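Local structure of BamaA.19900.a (Balamuthia mandrillaris, 6VZZ) at residues D184-L189 / G331-G336; G40-G45 / P377-L382. The protein binds beta-D-glucopyranose and, as a glucokinase, probably catalyses the ATP-dependent phosphorylation of glucose to glucose 6-phosphate. One frame throughout, in Å; residues are numbered along the deposited sequence.

Contact 1 (D184-L189 / G331-G336); sequences DHYLVL and GMLLAG. With CA (calcium ion), chain E.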
ATOM      1  N   ASP A 184     -11.070   0.030 -11.896  1.00 45.81           N
ATOM      2  CA  ASP A 184     -10.080   0.800 -11.153  1.00 44.75           C
ATOM      3  C   ASP A 184      -9.714  -0.030  -9.929  1.00 41.70           C
ATOM      4  O   ASP A 184     -10.102  -1.196  -9.830  1.00 44.32           O
ATOM      5  CB  ASP A 184     -10.620   2.197 -10.818  1.00 43.25           C
ATOM      6  CG  ASP A 184     -10.863   3.041 -12.066  1.00 49.17           C
ATOM      7  OD1 ASP A 184      -9.980   3.082 -12.959  1.00 58.32           O
ATOM      8  OD2 ASP A 184     -11.943   3.659 -12.167  1.00 52.98           O
ATOM      9  N   HIS A 185      -8.936   0.534  -9.004  1.00 39.16           N
ATOM     10  CA  HIS A 185      -8.579  -0.215  -7.808  1.00 34.03           C
ATOM     11  C   HIS A 185      -9.629  -0.012  -6.737  1.00 35.34           C
ATOM     12  O   HIS A 185     -10.225   1.060  -6.627  1.00 35.69           O
ATOM     13  CB  HIS A 185      -7.223   0.200  -7.245  1.00 33.86           C
ATOM     14  CG  HIS A 185      -6.164   0.357  -8.282  1.00 34.31           C
ATOM     15  ND1 HIS A 185      -5.923  -0.594  -9.249  1.00 34.28           N
ATOM     16  CD2 HIS A 185      -5.278   1.353  -8.502  1.00 33.15           C
ATOM     17  CE1 HIS A 185      -4.935  -0.189 -10.025  1.00 34.59           C
ATOM     18  NE2 HIS A 185      -4.533   0.994  -9.598  1.00 35.71           N
ATOM     19  N   TYR A 186      -9.826  -1.044  -5.923  1.00 37.58           N
ATOM     20  CA  TYR A 186     -10.734  -0.966  -4.789  1.00 34.55           C
ATOM     21  C   TYR A 186     -10.041  -1.554  -3.573  1.00 34.57           C
ATOM     22  O   TYR A 186      -9.406  -2.611  -3.662  1.00 35.94           O
ATOM     23  CB  TYR A 186     -12.053  -1.690  -5.077  1.00 33.32           C
ATOM     24  CG  TYR A 186     -12.925  -0.960  -6.080  1.00 37.39           C
ATOM     25  CD1 TYR A 186     -13.873  -0.038  -5.660  1.00 35.72           C
ATOM     26  CD2 TYR A 186     -12.784  -1.177  -7.452  1.00 40.35           C
ATOM     27  CE1 TYR A 186     -14.666   0.645  -6.565  1.00 34.99           C
ATOM     28  CE2 TYR A 186     -13.577  -0.499  -8.369  1.00 42.21           C
ATOM     29  CZ  TYR A 186     -14.519   0.412  -7.911  1.00 40.74           C
ATOM     30  OH  TYR A 186     -15.313   1.093  -8.801  1.00 42.33           O
ATOM     31  N   LEU A 187     -10.129  -0.843  -2.454  1.00 33.71           N
ATOM     32  CA  LEU A 187      -9.602  -1.307  -1.181  1.00 33.80           C
ATOM     33  C   LEU A 187     -10.677  -2.108  -0.458  1.00 32.32           C
ATOM     34  O   LEU A 187     -11.838  -1.696  -0.402  1.00 33.72           O
ATOM     35  CB  LEU A 187      -9.156  -0.111  -0.335  1.00 31.07           C
ATOM     36  CG  LEU A 187      -8.536  -0.297   1.047  1.00 32.30           C
ATOM     37  CD1 LEU A 187      -7.205  -1.011   0.969  1.00 31.67           C
ATOM     38  CD2 LEU A 187      -8.363   1.052   1.728  1.00 34.67           C
ATOM     39  N   VAL A 188     -10.302  -3.266   0.076  1.00 31.42           N
ATOM     40  CA  VAL A 188     -11.216  -4.093   0.862  1.00 33.55           C
ATOM     41  C   VAL A 188     -10.674  -4.199   2.283  1.00 31.88           C
ATOM     42  O   VAL A 188      -9.498  -4.528   2.479  1.00 33.27           O
ATOM     43  CB  VAL A 188     -11.407  -5.491   0.244  1.00 33.16           C
ATOM     44  CG1 VAL A 188     -12.316  -6.332   1.123  1.00 32.62           C
ATOM     45  CG2 VAL A 188     -11.956  -5.385  -1.170  1.00 29.83           C
ATOM     46  N   LEU A 189     -11.530  -3.912   3.266  1.00 34.34           N
ATOM     47  CA  LEU A 189     -11.199  -3.983   4.689  1.00 34.81           C
ATOM     48  C   LEU A 189     -12.228  -4.844   5.406  1.00 34.73           C
ATOM     49  O   LEU A 189     -13.421  -4.788   5.088  1.00 33.88           O
ATOM     50  CB  LEU A 189     -11.173  -2.589   5.362  1.00 29.06           C
ATOM     51  CG  LEU A 189     -10.336  -1.460   4.757  1.00 30.92           C
ATOM     52  CD1 LEU A 189     -11.107  -0.731   3.674  1.00 34.94           C
ATOM     53  CD2 LEU A 189      -9.905  -0.497   5.831  1.00 31.42           C
ATOM     54  N   GLY A 331     -12.539   3.287  -4.741  1.00 35.15           N
ATOM     55  CA  GLY A 331     -13.556   3.050  -3.742  1.00 34.99           C
ATOM     56  C   GLY A 331     -13.022   2.075  -2.723  1.00 36.37           C
ATOM     57  O   GLY A 331     -11.896   1.582  -2.835  1.00 34.87           O
ATOM     58  N   MET A 332     -13.850   1.807  -1.715  1.00 34.67           N
ATOM     59  CA  MET A 332     -13.481   0.844  -0.692  1.00 35.77           C
ATOM     60  C   MET A 332     -14.715   0.094  -0.218  1.00 36.85           C
ATOM     61  O   MET A 332     -15.836   0.601  -0.284  1.00 40.83           O
ATOM     62  CB  MET A 332     -12.762   1.507   0.488  1.00 35.52           C
ATOM     63  CG  MET A 332     -13.389   2.779   0.962  1.00 43.60           C
ATOM     64  SD  MET A 332     -12.542   3.471   2.402  1.00 49.72           S
ATOM     65  CE  MET A 332     -13.798   4.635   2.901  1.00 46.16           C
ATOM     66  N   LEU A 333     -14.493  -1.132   0.245  1.00 36.48           N
ATOM     67  CA  LEU A 333     -15.559  -2.022   0.685  1.00 37.78           C
ATOM     68  C   LEU A 333     -15.272  -2.456   2.114  1.00 37.33           C
ATOM     69  O   LEU A 333     -14.203  -3.010   2.391  1.00 33.32           O
ATOM     70  CB  LEU A 333     -15.665  -3.241  -0.233  1.00 37.26           C
ATOM     71  CG  LEU A 333     -16.174  -3.033  -1.666  1.00 38.57           C
ATOM     72  CD1 LEU A 333     -15.141  -2.393  -2.588  1.00 34.73           C
ATOM     73  CD2 LEU A 333     -16.626  -4.361  -2.220  1.00 38.14           C
ATOM     74  N   LEU A 334     -16.211  -2.186   3.021  1.00 39.64           N
ATOM     75  CA  LEU A 334     -16.166  -2.739   4.373  1.00 39.05           C
ATOM     76  C   LEU A 334     -16.865  -4.093   4.353  1.00 38.27           C
ATOM     77  O   LEU A 334     -18.066  -4.169   4.070  1.00 39.70           O
ATOM     78  CB  LEU A 334     -16.832  -1.796   5.379  1.00 37.72           C
ATOM     79  CG  LEU A 334     -16.234  -0.378   5.443  1.00 40.05           C
ATOM     80  CD1 LEU A 334     -16.969   0.523   6.431  1.00 35.85           C
ATOM     81  CD2 LEU A 334     -14.761  -0.462   5.796  1.00 36.62           C
ATOM     82  N   ALA A 335     -16.116  -5.156   4.624  1.00 37.32           N
ATOM     83  CA  ALA A 335     -16.603  -6.511   4.416  1.00 40.35           C
ATOM     84  C   ALA A 335     -16.528  -7.310   5.708  1.00 42.33           C
ATOM     85  O   ALA A 335     -15.921  -6.889   6.696  1.00 43.14           O
ATOM     86  CB  ALA A 335     -15.807  -7.214   3.313  1.00 36.94           C
ATOM     87  N   GLY A 336     -17.150  -8.476   5.677  1.00 45.74           N
ATOM     88  CA  GLY A 336     -17.230  -9.413   6.777  1.00 47.40           C
ATOM     89  C   GLY A 336     -18.643  -9.486   7.326  1.00 55.54           C
ATOM     90  O   GLY A 336     -19.426  -8.535   7.225  1.00 54.72           O
TER
HETATM   91 CA    CA E 404      -8.544   1.954 -14.934  1.00 78.76          CA
HETATM   92  O   HOH W   1      -7.108   0.010 -16.378  1.00 55.62           O
HETATM   93  O   HOH W   2      -8.081   4.248 -14.928  1.00 65.99           O
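Two neighbouring parallel strands in the six-stranded mixed sheet of one lobe meet where Tyr186-Leu189 runs beside Gly331-Ala335, their axes 18° apart. Four backbone bonds of 2.8 to 3.0 Å between N and O form the ladder: Leu187 N gives to Gly331 O and Leu187 O accepts Leu333 N, then Leu189 N gives to Leu333 O and Leu189 O accepts Ala335 N. On one face Tyr186 CG stands anti to its carbonyl carbon (chi1 -71°), which lays the ring alongside Gly331, CD1 3.6 Å from Gly331 CA, with Met332 N at the ring edge; Leu333 CD1 reaches Tyr186 CB at 4.0 Å. Val188 and Leu333 continue this face against helix 146-159. The other face carries Leu187, Leu189 and Met332, which pack on helix 303-327, and Leu189 CB meets Leu334 CD2 at 4.2 Å. The Tyr186 hydroxyl is tied down by Gln182 N. At Asp184 the chemistry turns ionic: OD1 binds calcium at 2.7 Å beside Pro183 O and two waters. Regular backbone bonding with apolar cover on both faces thus makes this pair a core element of the lobe, while one carboxylate divides its oxygens between a calcium ion and a salt bridge to Arg330, next to Gly331.

Contact 2 (G40-G45 / P377-L382); sequences GVDIGG and PVNLNL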
ATOM      1  N   GLY A  40     -13.494 -25.628   0.389  1.00 39.20           N
ATOM      2  CA  GLY A  40     -13.077 -24.281   0.743  1.00 34.91           C
ATOM      3  C   GLY A  40     -13.057 -24.115   2.246  1.00 37.85           C
ATOM      4  O   GLY A  40     -13.938 -24.616   2.948  1.00 40.84           O
ATOM      5  N   VAL A  41     -12.039 -23.409   2.741  1.00 36.86           N
ATOM      6  CA  VAL A  41     -11.845 -23.231   4.175  1.00 40.11           C
ATOM      7  C   VAL A  41     -11.566 -21.766   4.471  1.00 39.64           C
ATOM      8  O   VAL A  41     -10.753 -21.131   3.788  1.00 36.97           O
ATOM      9  CB  VAL A  41     -10.701 -24.104   4.724  1.00 38.26           C
ATOM     10  CG1 VAL A  41     -10.654 -24.015   6.251  1.00 31.46           C
ATOM     11  CG2 VAL A  41     -10.881 -25.529   4.284  1.00 37.75           C
ATOM     12  N   ASP A  42     -12.236 -21.240   5.498  1.00 40.35           N
ATOM     13  CA  ASP A  42     -12.023 -19.893   6.023  1.00 39.10           C
ATOM     14  C   ASP A  42     -11.431 -20.054   7.420  1.00 41.37           C
ATOM     15  O   ASP A  42     -12.155 -20.332   8.381  1.00 42.51           O
ATOM     16  CB  ASP A  42     -13.337 -19.115   6.049  1.00 40.62           C
ATOM     17  CG  ASP A  42     -13.215 -17.760   6.745  1.00 48.15           C
ATOM     18  OD1 ASP A  42     -12.082 -17.277   6.965  1.00 47.99           O
ATOM     19  OD2 ASP A  42     -14.269 -17.165   7.070  1.00 52.54           O
ATOM     20  N   ILE A  43     -10.116 -19.899   7.537  1.00 42.41           N
ATOM     21  CA  ILE A  43      -9.436 -20.013   8.823  1.00 41.32           C
ATOM     22  C   ILE A  43      -9.313 -18.606   9.393  1.00 41.67           C
ATOM     23  O   ILE A  43      -8.450 -17.826   8.980  1.00 39.71           O
ATOM     24  CB  ILE A  43      -8.071 -20.687   8.695  1.00 38.64           C
ATOM     25  CG1 ILE A  43      -8.220 -22.104   8.145  1.00 38.78           C
ATOM     26  CG2 ILE A  43      -7.385 -20.709  10.043  1.00 40.66           C
ATOM     27  CD1 ILE A  43      -6.884 -22.799   7.878  1.00 35.72           C
ATOM     28  N   GLY A  44     -10.195 -18.269  10.338  1.00 44.34           N
ATOM     29  CA  GLY A  44     -10.106 -16.998  11.026  1.00 43.81           C
ATOM     30  C   GLY A  44      -9.281 -17.095  12.296  1.00 43.96           C
ATOM     31  O   GLY A  44      -8.857 -18.164  12.724  1.00 46.54           O
ATOM     32  N   GLY A  45      -9.052 -15.939  12.912  1.00 50.33           N
ATOM     33  CA  GLY A  45      -8.279 -15.918  14.140  1.00 49.26           C
ATOM     34  C   GLY A  45      -8.987 -16.547  15.319  1.00 49.29           C
ATOM     35  O   GLY A  45      -8.326 -16.916  16.294  1.00 53.66           O
ATOM     36  N   PRO A 377     -25.322 -11.138   5.622  1.00 56.33           N
ATOM     37  CA  PRO A 377     -24.297 -12.135   5.951  1.00 58.94           C
ATOM     38  C   PRO A 377     -24.055 -13.044   4.759  1.00 59.00           C
ATOM     39  O   PRO A 377     -24.988 -13.604   4.185  1.00 65.19           O
ATOM     40  CB  PRO A 377     -24.903 -12.906   7.132  1.00 57.46           C
ATOM     41  CG  PRO A 377     -26.027 -12.083   7.619  1.00 57.31           C
ATOM     42  CD  PRO A 377     -26.531 -11.305   6.440  1.00 58.01           C
ATOM     43  N   VAL A 378     -22.794 -13.160   4.371  1.00 56.14           N
ATOM     44  CA  VAL A 378     -22.386 -14.073   3.315  1.00 53.22           C
ATOM     45  C   VAL A 378     -20.887 -14.252   3.490  1.00 54.55           C
ATOM     46  O   VAL A 378     -20.159 -13.284   3.745  1.00 55.51           O
ATOM     47  CB  VAL A 378     -22.768 -13.554   1.913  1.00 53.33           C
ATOM     48  CG1 VAL A 378     -22.208 -12.170   1.659  1.00 47.39           C
ATOM     49  CG2 VAL A 378     -22.289 -14.517   0.849  1.00 60.44           C
ATOM     50  N   ASN A 379     -20.408 -15.488   3.437  1.00 49.03           N
ATOM     51  CA  ASN A 379     -18.997 -15.704   3.729  1.00 46.10           C
ATOM     52  C   ASN A 379     -18.244 -15.539   2.418  1.00 44.49           C
ATOM     53  O   ASN A 379     -18.103 -16.466   1.625  1.00 47.00           O
ATOM     54  CB  ASN A 379     -18.759 -17.051   4.396  1.00 46.23           C
ATOM     55  CG  ASN A 379     -17.457 -17.072   5.181  1.00 48.01           C
ATOM     56  OD1 ASN A 379     -16.511 -16.368   4.835  1.00 50.70           O
ATOM     57  ND2 ASN A 379     -17.409 -17.852   6.249  1.00 48.53           N
ATOM     58  N   LEU A 380     -17.793 -14.314   2.169  1.00 44.59           N
ATOM     59  CA  LEU A 380     -17.093 -14.018   0.929  1.00 41.88           C
ATOM     60  C   LEU A 380     -15.773 -14.766   0.851  1.00 41.57           C
ATOM     61  O   LEU A 380     -15.320 -15.099  -0.249  1.00 42.08           O
ATOM     62  CB  LEU A 380     -16.875 -12.506   0.806  1.00 41.18           C
ATOM     63  CG  LEU A 380     -18.113 -11.668   0.462  1.00 42.00           C
ATOM     64  CD1 LEU A 380     -17.830 -10.184   0.645  1.00 39.42           C
ATOM     65  CD2 LEU A 380     -18.570 -11.932  -0.961  1.00 40.46           C
ATOM     66  N   ASN A 381     -15.149 -15.038   2.000  1.00 41.19           N
ATOM     67  CA  ASN A 381     -13.915 -15.816   2.022  1.00 38.58           C
ATOM     68  C   ASN A 381     -14.129 -17.201   1.434  1.00 41.03           C
ATOM     69  O   ASN A 381     -13.295 -17.690   0.659  1.00 39.78           O
ATOM     70  CB  ASN A 381     -13.397 -15.936   3.455  1.00 40.95           C
ATOM     71  CG  ASN A 381     -13.067 -14.595   4.065  1.00 45.08           C
ATOM     72  OD1 ASN A 381     -13.284 -13.549   3.447  1.00 45.49           O
ATOM     73  ND2 ASN A 381     -12.551 -14.611   5.289  1.00 40.82           N
ATOM     74  N   LEU A 382     -15.233 -17.855   1.807  1.00 38.27           N
ATOM     75  CA  LEU A 382     -15.500 -19.197   1.309  1.00 39.82           C
ATOM     76  C   LEU A 382     -15.765 -19.179  -0.186  1.00 42.89           C
ATOM     77  O   LEU A 382     -15.289 -20.061  -0.910  1.00 44.53           O
ATOM     78  CB  LEU A 382     -16.680 -19.820   2.053  1.00 42.58           C
ATOM     79  CG  LEU A 382     -16.450 -20.190   3.517  1.00 41.69           C
ATOM     80  CD1 LEU A 382     -17.742 -20.680   4.107  1.00 40.92           C
ATOM     81  CD2 LEU A 382     -15.370 -21.249   3.642  1.00 38.61           C
TER
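The polar part of this contact centres on the carboxylate of Asp42, at the end of strand 37-43, which faces two asparagines where helix 380-389 begins. Asn381 ND2 donates to Asp42 OD1 at 3.2 Å along a nearly straight N-H. The acceptor lies in the amide plane of Asn381, yet the donor sits 58° above the carboxylate plane. Thr150 OG1 of helix 146-159 bonds Asn381 OD1 and so helps fix the rotation of this amide. Asn379, the N-cap residue, adds a weak bond from ND2 to Asp42 OD2 at 3.3 Å, its amide turned 81° from the carboxylate; OD1 of the same amide lies equally close to Asp42 OD2 without bonding, so little rests on it. Both asparagines can be met because Asp42 CG stands anti to the backbone N (chi1 173°), carrying the carboxylate out over the start of the helix.

The apolar part belongs to one methyl. Leu382 CD2 lies 3.6 Å from Asp42 N, 3.7 Å from Gly40 O and 3.8 Å from Asp42 CB, alongside the strand backbone; Phe61 also touches this leucine.

The sequence from Asp42 to Gly45 matches the first phosphate-binding motif of actin-like ATPases, a turn that in relatives contacts ATP phosphates. The bonds are consistent with Asp42 being held at the start of that turn by two amides where helix 380-389 begins, one of them the N-cap.

How the contacts relate
Contact 1 is nested along the chain inside the loop closed by contact 2, and their centres lie about 17 Å apart. The first is buried strand pairing within a sheet, built from backbone bonds and aliphatic packing; the second is a partly buried meeting of a strand end with a helix start, which combines amide-carboxylate bonds with one leucine packed against the strand. They share a neighbour in helix 146-159: Thr150 packs against Val188 in contact 1 and bonds Asn381 in contact 2. Gln374 bridges them as well, its side chain bonding both Gly336 N and Val378 O. Thr150 and Gln374 thus join the strand pair of one sheet to the helix start that meets Asp42 on the other.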